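Local structure of pyruvate kinase (Pseudomonas aeruginosa, 6QXL) at residues Arg273-Val278 with Pro390-Arg395; Leu365-Thr370 with Asn471-Leu476; Ala379-Thr384 with Asp454-Thr459; Val400-Tyr405 with Arg419-Ile424; Gly448-Gly453 with Leu476-Leu481. The protein probably catalyses the last step of glycolysis, passing a phosphoryl group from phosphoenolpyruvate to ADP to give pyruvate and ATP. All coordinates share one frame; numbering follows the deposited sequence.

Contact 1 (Arg273-Val278 with Pro390-Arg395)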
# COMPACT_ATOMS: atom_id res chain seq x y z
N ARG A 273 18.46 8.69 2.01
CA ARG A 273 17.61 9.56 1.20
C ARG A 273 18.37 10.72 0.59
O ARG A 273 18.09 11.09 -0.55
CB ARG A 273 16.47 10.13 2.01
CG ARG A 273 15.43 9.13 2.27
CD ARG A 273 14.27 9.84 2.90
NE ARG A 273 13.25 8.85 3.09
CZ ARG A 273 12.24 8.95 3.93
NH1 ARG A 273 12.10 10.02 4.73
NH2 ARG A 273 11.40 7.91 4.02
N ASN A 274 19.34 11.25 1.33
CA ASN A 274 20.20 12.31 0.81
C ASN A 274 21.45 11.78 0.08
O ASN A 274 22.38 12.53 -0.12
CB ASN A 274 20.60 13.26 1.93
CG ASN A 274 19.44 14.04 2.46
OD1 ASN A 274 19.06 15.04 1.87
ND2 ASN A 274 18.88 13.58 3.57
N ASN A 275 21.45 10.51 -0.29
CA ASN A 275 22.54 9.92 -1.07
C ASN A 275 23.89 9.99 -0.40
O ASN A 275 24.89 10.26 -1.03
CB ASN A 275 22.56 10.54 -2.47
CG ASN A 275 21.27 10.29 -3.24
OD1 ASN A 275 20.74 9.19 -3.22
ND2 ASN A 275 20.79 11.27 -3.95
N LYS A 276 23.91 9.73 0.91
CA LYS A 276 25.13 9.64 1.69
C LYS A 276 25.34 8.24 2.23
O LYS A 276 24.40 7.47 2.34
CB LYS A 276 25.08 10.62 2.85
CG LYS A 276 24.66 12.01 2.46
CD LYS A 276 25.52 12.59 1.36
CE LYS A 276 25.23 14.07 1.19
NZ LYS A 276 26.11 14.60 0.13
N VAL A 277 26.58 7.97 2.59
CA VAL A 277 26.97 6.68 3.19
C VAL A 277 26.74 6.77 4.69
O VAL A 277 26.87 7.84 5.28
CB VAL A 277 28.46 6.41 2.91
CG1 VAL A 277 28.87 5.05 3.41
CG2 VAL A 277 28.72 6.48 1.42
N VAL A 278 26.40 5.65 5.32
CA VAL A 278 26.18 5.66 6.77
C VAL A 278 26.83 4.48 7.47
O VAL A 278 26.72 3.35 7.01
CB VAL A 278 24.68 5.78 7.11
CG1 VAL A 278 23.86 4.64 6.52
CG2 VAL A 278 24.46 5.84 8.61
N PRO A 390 28.07 4.65 -8.58
CA PRO A 390 27.74 3.50 -7.72
C PRO A 390 27.34 3.89 -6.28
O PRO A 390 26.70 3.12 -5.60
CB PRO A 390 29.01 2.64 -7.75
CG PRO A 390 30.09 3.63 -8.00
CD PRO A 390 29.50 4.68 -8.91
N LEU A 391 27.67 5.10 -5.84
CA LEU A 391 27.09 5.60 -4.61
C LEU A 391 25.57 5.64 -4.70
O LEU A 391 24.89 5.15 -3.80
CB LEU A 391 27.63 6.99 -4.29
CG LEU A 391 26.98 7.71 -3.10
CD1 LEU A 391 27.24 6.98 -1.81
CD2 LEU A 391 27.48 9.12 -2.97
N ILE A 392 25.04 6.19 -5.78
CA ILE A 392 23.60 6.29 -5.97
C ILE A 392 23.01 4.89 -6.13
O ILE A 392 22.02 4.55 -5.48
CB ILE A 392 23.25 7.15 -7.17
CG1 ILE A 392 23.88 8.54 -7.08
CG2 ILE A 392 21.74 7.26 -7.34
CD1 ILE A 392 23.57 9.32 -5.83
N MET A 393 23.61 4.05 -6.95
CA MET A 393 23.09 2.70 -7.11
C MET A 393 22.90 2.02 -5.76
O MET A 393 21.87 1.39 -5.51
CB MET A 393 23.99 1.85 -8.00
CG MET A 393 24.10 2.33 -9.44
SD MET A 393 25.14 1.22 -10.38
CE MET A 393 24.97 1.89 -12.01
N SER A 394 23.87 2.18 -4.87
CA SER A 394 23.89 1.43 -3.62
C SER A 394 22.97 2.00 -2.54
O SER A 394 22.81 1.38 -1.50
CB SER A 394 25.33 1.31 -3.12
OG SER A 394 25.89 2.58 -2.88
N ARG A 395 22.36 3.16 -2.79
CA ARG A 395 21.27 3.63 -1.93
C ARG A 395 19.98 2.82 -2.08
O ARG A 395 19.10 2.96 -1.26
CB ARG A 395 20.92 5.09 -2.21
CG ARG A 395 22.04 6.11 -2.15
CD ARG A 395 22.86 6.04 -0.90
NE ARG A 395 23.82 4.95 -0.98
CZ ARG A 395 24.47 4.44 0.06
NH1 ARG A 395 24.26 4.92 1.29
NH2 ARG A 395 25.29 3.42 -0.13

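Contact 2 (Leu365-Thr370 with Asn471-Leu476)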
# COMPACT_ATOMS: atom_id res chain seq x y z
N LEU A 365 19.44 4.94 -10.76
CA LEU A 365 18.16 4.44 -10.29
C LEU A 365 17.53 3.49 -11.29
O LEU A 365 16.99 2.44 -10.91
CB LEU A 365 17.22 5.57 -9.95
CG LEU A 365 17.77 6.41 -8.79
CD1 LEU A 365 16.94 7.61 -8.47
CD2 LEU A 365 17.94 5.55 -7.52
N ALA A 366 17.64 3.82 -12.58
CA ALA A 366 17.05 2.99 -13.62
C ALA A 366 17.71 1.62 -13.68
O ALA A 366 17.05 0.63 -13.99
CB ALA A 366 17.15 3.69 -14.96
N SER A 367 19.00 1.56 -13.37
CA SER A 367 19.72 0.29 -13.37
C SER A 367 19.30 -0.58 -12.20
O SER A 367 19.12 -1.79 -12.36
CB SER A 367 21.23 0.53 -13.30
OG SER A 367 21.66 1.38 -14.34
N MET A 368 19.14 0.03 -11.03
CA MET A 368 18.69 -0.76 -9.87
C MET A 368 17.28 -1.29 -10.09
O MET A 368 17.02 -2.47 -9.82
CB MET A 368 18.77 0.04 -8.59
CG MET A 368 20.20 0.45 -8.25
SD MET A 368 21.40 -0.89 -8.35
CE MET A 368 20.96 -1.87 -6.93
N TYR A 369 16.40 -0.45 -10.64
CA TYR A 369 15.08 -0.92 -11.06
C TYR A 369 15.18 -2.09 -12.02
O TYR A 369 14.55 -3.13 -11.83
CB TYR A 369 14.30 0.21 -11.70
CG TYR A 369 13.00 -0.20 -12.36
CD1 TYR A 369 11.84 -0.37 -11.61
CD2 TYR A 369 12.93 -0.39 -13.74
CE1 TYR A 369 10.65 -0.72 -12.22
CE2 TYR A 369 11.73 -0.69 -14.35
CZ TYR A 369 10.59 -0.85 -13.59
OH TYR A 369 9.41 -1.15 -14.21
N THR A 370 15.99 -1.95 -13.06
CA THR A 370 16.10 -3.00 -14.05
C THR A 370 16.64 -4.29 -13.44
O THR A 370 16.10 -5.37 -13.66
CB THR A 370 16.97 -2.55 -15.22
OG1 THR A 370 16.40 -1.38 -15.79
CG2 THR A 370 17.06 -3.62 -16.27
N ASN A 471 25.39 8.62 -18.53
CA ASN A 471 24.13 8.85 -19.22
C ASN A 471 23.62 7.66 -20.04
O ASN A 471 22.73 7.83 -20.84
CB ASN A 471 24.26 10.07 -20.11
CG ASN A 471 25.17 9.84 -21.32
OD1 ASN A 471 25.75 8.75 -21.53
ND2 ASN A 471 25.25 10.86 -22.17
N THR A 472 24.17 6.46 -19.84
CA THR A 472 23.84 5.35 -20.70
C THR A 472 23.71 4.09 -19.87
O THR A 472 24.48 3.87 -18.95
CB THR A 472 24.96 5.14 -21.76
OG1 THR A 472 25.17 6.37 -22.49
CG2 THR A 472 24.65 3.99 -22.74
N MET A 473 22.76 3.24 -20.23
CA MET A 473 22.57 1.96 -19.57
C MET A 473 22.41 0.94 -20.65
O MET A 473 21.57 1.11 -21.52
CB MET A 473 21.30 1.99 -18.70
CG MET A 473 21.04 0.70 -17.92
SD MET A 473 19.44 0.65 -17.08
CE MET A 473 18.49 -0.20 -18.34
N LYS A 474 23.21 -0.12 -20.61
CA LYS A 474 23.13 -1.20 -21.59
C LYS A 474 22.89 -2.49 -20.86
O LYS A 474 23.39 -2.69 -19.77
CB LYS A 474 24.43 -1.34 -22.40
CG LYS A 474 24.70 -0.25 -23.44
CD LYS A 474 26.10 -0.34 -24.04
CE LYS A 474 26.20 0.06 -25.53
NZ LYS A 474 26.09 -1.17 -26.37
N VAL A 475 22.14 -3.38 -21.48
CA VAL A 475 21.91 -4.71 -20.94
C VAL A 475 22.53 -5.70 -21.93
O VAL A 475 22.10 -5.79 -23.08
CB VAL A 475 20.40 -4.96 -20.75
CG1 VAL A 475 20.11 -6.38 -20.30
CG2 VAL A 475 19.84 -3.97 -19.75
N LEU A 476 23.54 -6.43 -21.48
CA LEU A 476 24.39 -7.24 -22.34
C LEU A 476 24.32 -8.70 -21.95
O LEU A 476 24.22 -9.03 -20.78
CB LEU A 476 25.83 -6.76 -22.27
CG LEU A 476 26.03 -5.26 -22.46
CD1 LEU A 476 27.50 -4.88 -22.21
CD2 LEU A 476 25.56 -4.81 -23.82

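Contact 3 (Ala379-Thr384 with Asp454-Thr459). With G6P (6-O-phosphono-alpha-D-glucopyranose), chain M.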
# COMPACT_ATOMS: atom_id res chain seq x y z
N ALA A 379 25.01 -8.97 -12.46
CA ALA A 379 25.97 -7.97 -12.01
C ALA A 379 25.74 -6.64 -12.70
O ALA A 379 25.12 -6.58 -13.73
CB ALA A 379 27.40 -8.44 -12.26
N ILE A 380 26.25 -5.58 -12.08
CA ILE A 380 26.22 -4.26 -12.66
C ILE A 380 27.63 -3.75 -12.81
O ILE A 380 28.35 -3.62 -11.83
CB ILE A 380 25.43 -3.29 -11.78
CG1 ILE A 380 23.97 -3.77 -11.65
CG2 ILE A 380 25.54 -1.86 -12.32
CD1 ILE A 380 23.09 -2.85 -10.89
N ILE A 381 28.03 -3.48 -14.05
CA ILE A 381 29.34 -2.94 -14.40
C ILE A 381 29.15 -1.44 -14.49
O ILE A 381 28.58 -0.93 -15.44
CB ILE A 381 29.84 -3.53 -15.72
CG1 ILE A 381 30.10 -5.03 -15.53
CG2 ILE A 381 31.11 -2.84 -16.20
CD1 ILE A 381 30.48 -5.75 -16.82
N CYS A 382 29.64 -0.73 -13.48
CA CYS A 382 29.49 0.71 -13.44
C CYS A 382 30.85 1.35 -13.67
O CYS A 382 31.70 1.37 -12.79
CB CYS A 382 28.89 1.12 -12.10
SG CYS A 382 28.71 2.90 -11.99
N LEU A 383 31.06 1.87 -14.88
CA LEU A 383 32.28 2.59 -15.19
C LEU A 383 32.16 3.95 -14.55
O LEU A 383 31.29 4.72 -14.90
CB LEU A 383 32.48 2.74 -16.70
CG LEU A 383 32.41 1.50 -17.56
CD1 LEU A 383 32.95 1.87 -18.95
CD2 LEU A 383 33.14 0.30 -16.98
N THR A 384 33.06 4.23 -13.61
CA THR A 384 32.97 5.46 -12.84
C THR A 384 34.34 6.07 -12.63
O THR A 384 35.33 5.37 -12.44
CB THR A 384 32.27 5.21 -11.47
OG1 THR A 384 32.22 6.44 -10.71
CG2 THR A 384 32.97 4.10 -10.68
N ASP A 454 24.52 -15.67 -18.64
CA ASP A 454 24.11 -14.62 -17.74
C ASP A 454 24.03 -13.28 -18.47
O ASP A 454 24.64 -13.08 -19.51
CB ASP A 454 25.09 -14.49 -16.56
CG ASP A 454 25.11 -15.72 -15.65
OD1 ASP A 454 24.10 -16.45 -15.56
OD2 ASP A 454 26.17 -15.95 -15.02
N TRP A 455 23.24 -12.37 -17.90
CA TRP A 455 23.13 -11.00 -18.39
C TRP A 455 23.77 -10.04 -17.42
O TRP A 455 23.98 -10.35 -16.26
CB TRP A 455 21.65 -10.62 -18.55
CG TRP A 455 20.95 -11.34 -19.61
CD1 TRP A 455 20.41 -12.60 -19.54
CD2 TRP A 455 20.67 -10.85 -20.90
NE1 TRP A 455 19.81 -12.93 -20.73
CE2 TRP A 455 19.96 -11.87 -21.59
CE3 TRP A 455 20.96 -9.65 -21.56
CZ2 TRP A 455 19.54 -11.72 -22.91
CZ3 TRP A 455 20.55 -9.51 -22.88
CH2 TRP A 455 19.83 -10.54 -23.53
N VAL A 456 24.03 -8.83 -17.88
CA VAL A 456 24.76 -7.85 -17.11
C VAL A 456 24.29 -6.46 -17.51
O VAL A 456 23.86 -6.26 -18.63
CB VAL A 456 26.29 -8.07 -17.35
CG1 VAL A 456 27.11 -6.82 -17.68
CG2 VAL A 456 26.85 -8.73 -16.13
N ILE A 457 24.44 -5.51 -16.61
CA ILE A 457 24.14 -4.12 -16.92
C ILE A 457 25.46 -3.36 -16.96
O ILE A 457 26.29 -3.53 -16.07
CB ILE A 457 23.22 -3.46 -15.87
CG1 ILE A 457 21.82 -4.05 -15.99
CG2 ILE A 457 23.19 -1.95 -16.03
CD1 ILE A 457 20.83 -3.49 -14.99
N LEU A 458 25.64 -2.54 -17.98
CA LEU A 458 26.79 -1.67 -18.04
C LEU A 458 26.30 -0.25 -18.09
O LEU A 458 25.39 0.07 -18.85
CB LEU A 458 27.63 -1.99 -19.28
CG LEU A 458 29.02 -1.33 -19.30
CD1 LEU A 458 29.99 -2.21 -20.05
CD2 LEU A 458 29.02 0.06 -19.91
N THR A 459 26.91 0.61 -17.28
CA THR A 459 26.61 2.04 -17.33
C THR A 459 27.86 2.82 -17.60
O THR A 459 28.95 2.45 -17.15
CB THR A 459 25.98 2.57 -16.00
OG1 THR A 459 26.93 2.51 -14.93
CG2 THR A 459 24.73 1.74 -15.63
C1 G6P M . 32.20 6.89 -16.85
C2 G6P M . 33.19 7.61 -17.74
C3 G6P M . 32.49 8.93 -18.02
C4 G6P M . 31.61 9.45 -16.90
C5 G6P M . 32.27 8.93 -15.63
C6 G6P M . 31.63 9.58 -14.41
O1 G6P M . 32.65 5.54 -16.91
O2 G6P M . 34.51 7.73 -17.15
O3 G6P M . 31.63 8.56 -19.07
O4 G6P M . 31.43 10.89 -16.98
O5 G6P M . 32.18 7.51 -15.56
O6 G6P M . 31.64 8.78 -13.24
P G6P M . 31.13 9.41 -11.81
O1P G6P M . 32.35 9.96 -11.11
O2P G6P M . 30.65 8.02 -11.43
O3P G6P M . 30.18 10.62 -11.91
O HOH W 1 28.57 4.83 -14.89

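Contact 4 (Val400-Tyr405 with Arg419-Ile424)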
# COMPACT_ATOMS: atom_id res chain seq x y z
N VAL A 400 21.88 -7.46 -5.95
CA VAL A 400 22.71 -7.59 -7.14
C VAL A 400 24.09 -6.96 -6.88
O VAL A 400 24.17 -5.85 -6.35
CB VAL A 400 22.06 -6.90 -8.35
CG1 VAL A 400 22.16 -5.36 -8.29
CG2 VAL A 400 22.73 -7.39 -9.64
N PRO A 401 25.18 -7.66 -7.24
CA PRO A 401 26.51 -7.06 -7.07
C PRO A 401 26.75 -5.84 -7.93
O PRO A 401 26.49 -5.87 -9.13
CB PRO A 401 27.45 -8.18 -7.49
CG PRO A 401 26.66 -9.43 -7.37
CD PRO A 401 25.25 -9.08 -7.62
N ILE A 402 27.21 -4.76 -7.30
CA ILE A 402 27.57 -3.54 -7.99
C ILE A 402 29.09 -3.45 -8.07
O ILE A 402 29.78 -3.40 -7.05
CB ILE A 402 27.03 -2.33 -7.23
CG1 ILE A 402 25.51 -2.43 -7.11
CG2 ILE A 402 27.46 -1.03 -7.91
CD1 ILE A 402 24.87 -1.40 -6.21
N TYR A 403 29.63 -3.43 -9.28
CA TYR A 403 31.08 -3.33 -9.50
C TYR A 403 31.47 -1.95 -9.96
O TYR A 403 31.01 -1.51 -11.00
CB TYR A 403 31.51 -4.37 -10.48
CG TYR A 403 31.33 -5.76 -9.95
CD1 TYR A 403 32.26 -6.32 -9.08
CD2 TYR A 403 30.23 -6.52 -10.29
CE1 TYR A 403 32.09 -7.60 -8.58
CE2 TYR A 403 30.08 -7.82 -9.80
CZ TYR A 403 31.01 -8.33 -8.94
OH TYR A 403 30.84 -9.58 -8.46
N ALA A 404 32.28 -1.25 -9.17
CA ALA A 404 32.81 0.06 -9.53
C ALA A 404 34.13 -0.13 -10.30
O ALA A 404 35.16 -0.49 -9.71
CB ALA A 404 33.03 0.90 -8.29
N TYR A 405 34.06 0.08 -11.62
CA TYR A 405 35.21 0.06 -12.51
C TYR A 405 35.83 1.45 -12.55
O TYR A 405 35.20 2.41 -13.01
CB TYR A 405 34.79 -0.37 -13.92
CG TYR A 405 34.51 -1.86 -14.09
CD1 TYR A 405 33.58 -2.52 -13.32
CD2 TYR A 405 35.14 -2.58 -15.07
CE1 TYR A 405 33.32 -3.87 -13.51
CE2 TYR A 405 34.90 -3.94 -15.25
CZ TYR A 405 33.98 -4.57 -14.48
OH TYR A 405 33.71 -5.91 -14.66
N ARG A 419 27.88 -0.05 0.62
CA ARG A 419 27.26 -1.34 0.74
C ARG A 419 27.02 -1.97 -0.64
O ARG A 419 26.43 -1.35 -1.51
CB ARG A 419 25.93 -1.26 1.48
CG ARG A 419 25.22 -2.61 1.64
CD ARG A 419 24.08 -2.50 2.61
NE ARG A 419 23.25 -3.71 2.63
CZ ARG A 419 22.51 -4.10 3.66
NH1 ARG A 419 22.50 -3.38 4.78
NH2 ARG A 419 21.80 -5.21 3.58
N GLY A 420 27.47 -3.22 -0.80
CA GLY A 420 27.20 -4.00 -1.99
C GLY A 420 28.13 -3.70 -3.18
O GLY A 420 27.96 -4.30 -4.24
N VAL A 421 29.10 -2.79 -3.02
CA VAL A 421 29.95 -2.38 -4.11
C VAL A 421 31.35 -3.02 -3.98
O VAL A 421 31.93 -3.02 -2.91
CB VAL A 421 30.12 -0.86 -4.13
CG1 VAL A 421 30.97 -0.42 -5.32
CG2 VAL A 421 28.76 -0.19 -4.16
N GLU A 422 31.85 -3.59 -5.08
CA GLU A 422 33.21 -4.11 -5.14
C GLU A 422 34.00 -3.32 -6.17
O GLU A 422 33.45 -2.87 -7.18
CB GLU A 422 33.20 -5.59 -5.51
CG GLU A 422 32.66 -6.53 -4.41
CD GLU A 422 32.22 -7.92 -4.88
OE1 GLU A 422 33.13 -8.64 -5.34
OE2 GLU A 422 31.02 -8.29 -4.71
N THR A 423 35.29 -3.14 -5.92
CA THR A 423 36.15 -2.44 -6.87
C THR A 423 36.72 -3.41 -7.90
O THR A 423 37.18 -4.51 -7.56
CB THR A 423 37.33 -1.81 -6.16
OG1 THR A 423 36.86 -0.94 -5.14
CG2 THR A 423 38.11 -0.99 -7.11
N ILE A 424 36.69 -2.97 -9.16
CA ILE A 424 37.41 -3.63 -10.23
C ILE A 424 38.29 -2.58 -10.91
O ILE A 424 37.78 -1.71 -11.61
CB ILE A 424 36.46 -4.22 -11.29
CG1 ILE A 424 35.50 -5.25 -10.67
CG2 ILE A 424 37.27 -4.82 -12.42
CD1 ILE A 424 36.08 -6.59 -10.37

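Contact 5 (Gly448-Gly453 with Leu476-Leu481)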
# COMPACT_ATOMS: atom_id res chain seq x y z
N GLY A 448 34.93 -15.42 -12.04
CA GLY A 448 33.88 -16.42 -11.87
C GLY A 448 32.56 -15.87 -11.38
O GLY A 448 31.71 -16.64 -10.95
N VAL A 449 32.37 -14.56 -11.46
CA VAL A 449 31.13 -13.90 -11.02
C VAL A 449 30.00 -14.12 -12.02
O VAL A 449 28.84 -14.24 -11.63
CB VAL A 449 31.34 -12.39 -10.81
CG1 VAL A 449 30.01 -11.69 -10.51
CG2 VAL A 449 32.35 -12.18 -9.70
N VAL A 450 30.33 -14.17 -13.31
CA VAL A 450 29.35 -14.41 -14.34
C VAL A 450 29.87 -15.49 -15.29
O VAL A 450 31.08 -15.64 -15.45
CB VAL A 450 29.01 -13.11 -15.08
CG1 VAL A 450 28.47 -12.02 -14.13
CG2 VAL A 450 30.14 -12.59 -16.02
N THR A 451 28.95 -16.18 -15.93
CA THR A 451 29.29 -17.18 -16.93
C THR A 451 28.49 -16.93 -18.21
O THR A 451 27.62 -16.05 -18.26
CB THR A 451 29.01 -18.61 -16.41
OG1 THR A 451 29.09 -19.57 -17.46
CG2 THR A 451 27.64 -18.74 -15.80
N LYS A 452 28.81 -17.68 -19.25
CA LYS A 452 28.12 -17.55 -20.52
C LYS A 452 26.62 -17.84 -20.29
O LYS A 452 26.29 -18.84 -19.62
CB LYS A 452 28.70 -18.52 -21.55
CG LYS A 452 28.31 -18.21 -22.98
CD LYS A 452 28.69 -19.28 -23.96
CE LYS A 452 28.32 -18.79 -25.37
NZ LYS A 452 28.64 -19.75 -26.46
N GLY A 453 25.76 -16.97 -20.79
CA GLY A 453 24.31 -17.11 -20.59
C GLY A 453 23.72 -16.12 -19.60
O GLY A 453 22.54 -15.76 -19.71
N LEU A 476 23.54 -6.43 -21.48
CA LEU A 476 24.39 -7.24 -22.34
C LEU A 476 24.32 -8.70 -21.95
O LEU A 476 24.22 -9.03 -20.78
CB LEU A 476 25.83 -6.76 -22.27
CG LEU A 476 26.03 -5.26 -22.46
CD1 LEU A 476 27.50 -4.88 -22.21
CD2 LEU A 476 25.56 -4.81 -23.82
N HIS A 477 24.37 -9.57 -22.95
CA HIS A 477 24.28 -11.01 -22.76
C HIS A 477 25.70 -11.57 -22.83
O HIS A 477 26.38 -11.42 -23.85
CB HIS A 477 23.38 -11.64 -23.83
CG HIS A 477 22.92 -13.03 -23.52
ND1 HIS A 477 22.26 -13.82 -24.44
CD2 HIS A 477 23.00 -13.76 -22.39
CE1 HIS A 477 21.94 -14.98 -23.89
NE2 HIS A 477 22.39 -14.98 -22.65
N VAL A 478 26.16 -12.19 -21.76
CA VAL A 478 27.51 -12.71 -21.68
C VAL A 478 27.61 -13.94 -22.59
O VAL A 478 26.92 -14.94 -22.38
CB VAL A 478 27.88 -13.06 -20.23
CG1 VAL A 478 29.22 -13.79 -20.18
CG2 VAL A 478 27.94 -11.80 -19.39
N GLY A 479 28.45 -13.82 -23.62
CA GLY A 479 28.50 -14.79 -24.72
C GLY A 479 28.33 -14.14 -26.08
O GLY A 479 28.89 -14.61 -27.05
N ASP A 480 27.55 -13.07 -26.16
CA ASP A 480 27.34 -12.39 -27.44
C ASP A 480 28.55 -11.55 -27.83
O ASP A 480 29.46 -11.34 -27.03
CB ASP A 480 26.08 -11.49 -27.39
CG ASP A 480 24.78 -12.29 -27.30
OD1 ASP A 480 24.81 -13.56 -27.19
OD2 ASP A 480 23.71 -11.64 -27.32
N LEU A 481 28.55 -11.10 -29.07
CA LEU A 481 29.54 -10.16 -29.56
C LEU A 481 29.16 -8.77 -29.07
O LEU A 481 28.15 -8.22 -29.50
CB LEU A 481 29.63 -10.22 -31.09
CG LEU A 481 30.72 -9.36 -31.72
CD1 LEU A 481 32.11 -9.78 -31.22
CD2 LEU A 481 30.61 -9.38 -33.25

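Contact 1 (Arg273-Val278 with Pro390-Arg395)
R395, at the end of segment 390-395, reaches across to the backbone of N275, K276 and V277, where the pyruvate kinase barrel domain meets the alpha/beta domain. From CB the chain leaves with CG anti to the carbonyl carbon (chi1 -54°), and CG packs 3.5 Å from N275 OD1, whose hydrogen bond comes from R351 NH2. The chain bends at chi2 and chi3 and passes CD close to N275 CA and K276 O. NE turns back to L391 O of helix 388-394 and donates to it at 3.0 Å. NH1 makes a weak bond to K276 O: 2.8 Å, but with an N-H...O angle of 116°. NH2 donates to S394 OG almost in the guanidinium plane, at 2.9 Å, and forms a salt bridge with D311, so the charged group is held by both domains. L391 CD1 lies over one guanidinium face toward its rim and touches V277 CG2 at 3.6 Å, while I392 CD1 packs on N275 CG at 3.6 Å. N275, at positive phi, is the C-prime residue of the Schellman motif ending helix 260-273. The contact thus joins that helix end and barrel strand 277-281 to helix 388-394; beside it, N275 and I392 touch helix 359-373, and M393 packs on strands 377-383 and 402-406.

Contact 2 (Leu365-Thr370 with Asn471-Leu476)
Helix 359-373 lies over strand 470-477, outermost within this chain, with S367 and M473 nearest each other, their CA atoms 7.0 Å apart. The segment axes run nearly parallel, 18° apart and 9.5 Å at closest approach, a helix packed on the beta sheet of the pyruvate kinase alpha/beta domain. M473 carries most of the contact. CG stands anti to its backbone N (chi1 -178°); with chi2 also extended, SD comes to 3.6 Å from S367 OG, a hydroxyl whose hydrogen bond goes to I363 O. A bend at chi3 (94°) then turns CE to meet T370 tip to tip, 3.5 Å from OG1. T370 CG2 and V475 CG2 touch more distantly. Across the interface with a second subunit, T472, M473 and K474 pair antiparallel with a strand of that subunit, extending the sheet, and Y369 stacks on its Y369. A366 O takes two bonds, T370 OG1 at 2.8 Å and T370 N at 2.9 Å, which approach it from opposite faces of the carbonyl plane.

Contact 3 (Ala379-Thr384 with Asp454-Thr459)
I381 and L458 sit side by side in parallel strands 377-383 and 455-461, neighbouring inner strands of the sheet in the alpha/beta domain, with the segment axes 4.6 Å apart. Four backbone bonds zip the strands together, alternating in direction. I457 N donates to A379 O and T459 N to I381 O; in return I381 N donates to I457 O at 2.7 Å, nearly along the C=O axis, and L383 N to T459 O at 3.2 Å. I381 O also receives the CA-H of L458, with L458 CA 3.2 Å away. On one face of the sheet I381 CD1 packs on V456 CG1 at 3.6 Å and CG2 on L458 CG, beneath helix 436-446. The opposite face carries I380, C382, I457 and T459 against helices 359-373 and 388-394. At the C-terminal ends the polar groups turn to the ligand and a bound water. L383 O accepts from this water at 2.7 Å, which also bonds T459 OG1 at 2.8 Å; glucose 6-phosphate O1 is modelled donating to L383 O too, less surely. T384 OG1, anti to its backbone N (chi1 178°), is modelled donating to phosphate O2P at a doubtfully short distance, and is also bonded to G387 N. The backbone bonds run from A379 O to L383 N; beyond them L383 O, shared by the water and probably the sugar hydroxyl, and T384 OG1 face the regulator.

Contact 4 (Val400-Tyr405 with Arg419-Ile424)
Y405 and I424 close a parallel strand pair, 402-406 with 421-425, joined through helix 409-414 as a beta-alpha-beta unit of the alpha/beta domain. Four backbone bonds link them, among them E422 N to I402 O and A404 N to E422 O. Side chains alternate between the faces. On one, A404 CB meets V421 CG1 at 3.8 Å, and I402 CG2 meets V421 CG2, against helix 388-394. On the other, Y403 has CG anti to the carbonyl carbon (chi1 -66°) and lies alongside E422, pointing the same way; CE1 is 3.6 Å from OE1, ring and carboxylate planes 62° apart. I424 CG1 crosses to Y403 CD1 at 3.8 Å. Y405, its CG likewise anti to the carbonyl carbon, runs alongside I424 and ends with OH bonded to A440 O, while T423 OG1 bonds Q412 O. I424 CB makes a CH-pi contact over the Y405 ring, 3.9 Å from its centroid and 11° off the normal.

Contact 5 (Gly448-Gly453 with Leu476-Leu481)
V478 and G453 hold the loop that follows helix 436-446 to the tail that follows strand 470-477, at the edge of the alpha/beta domain far from its ligand. Two hydrogen bonds cross. G453 N donates to V478 O at 2.8 Å in a nearly straight bond, N-H...O 171°. In H477, CG is anti to the backbone N (chi1 -164°). H477 NE2 meets G453 O at the ring edge, 3.0 Å away and near the ring plane; this bond is weak, its N-H...O angle 130°. V478 O gains a second, softer partner in the CA-H of K452, with K452 CA 3.4 Å away. Packing adds V478 CG1 against the carbonyl T451 O at 3.4 Å; the apolar contact is V478 CG2 to V450 CG2 at 4.1 Å, the two valines crossing at about a right angle. Both valines pack on helix 436-446: V450 on L444, V478 on V441 and L445. K452 extends its chain over G479, whose bare CA lets K452 CG approach to 3.8 Å. G453 and G479 both have positive phi, conformations that suit glycine. H477 also stacks on W455, and V478 N bonds D454 O, so the tail continues the strand pairing. The weak NE2 to G453 O bond is consistent with a proton on H477 NE2, but the firm joint is G453 N to V478 O.

Contacts 2, 3 and 4 share one sheet: contact 3 is 8 Å from contact 2 and 9 Å from contact 4, centre to centre, with backbone bonds K474 N to L458 O (2.8 Å) and I380 O to Y403 N (2.9 Å) joining them. Contact 5 extends the 470-477 edge beyond contact 2, sharing L476. Contact 1 ties this domain to the barrel, whose magnesium is bound by E223 and D250. M393 in contact 1 packs on T459 of contact 3 and M368 of contact 2. Glucose 6-phosphate touches contact 3 directly; side chains of Y405, L391 and S367 are about 7, 8 and 12 Å from it.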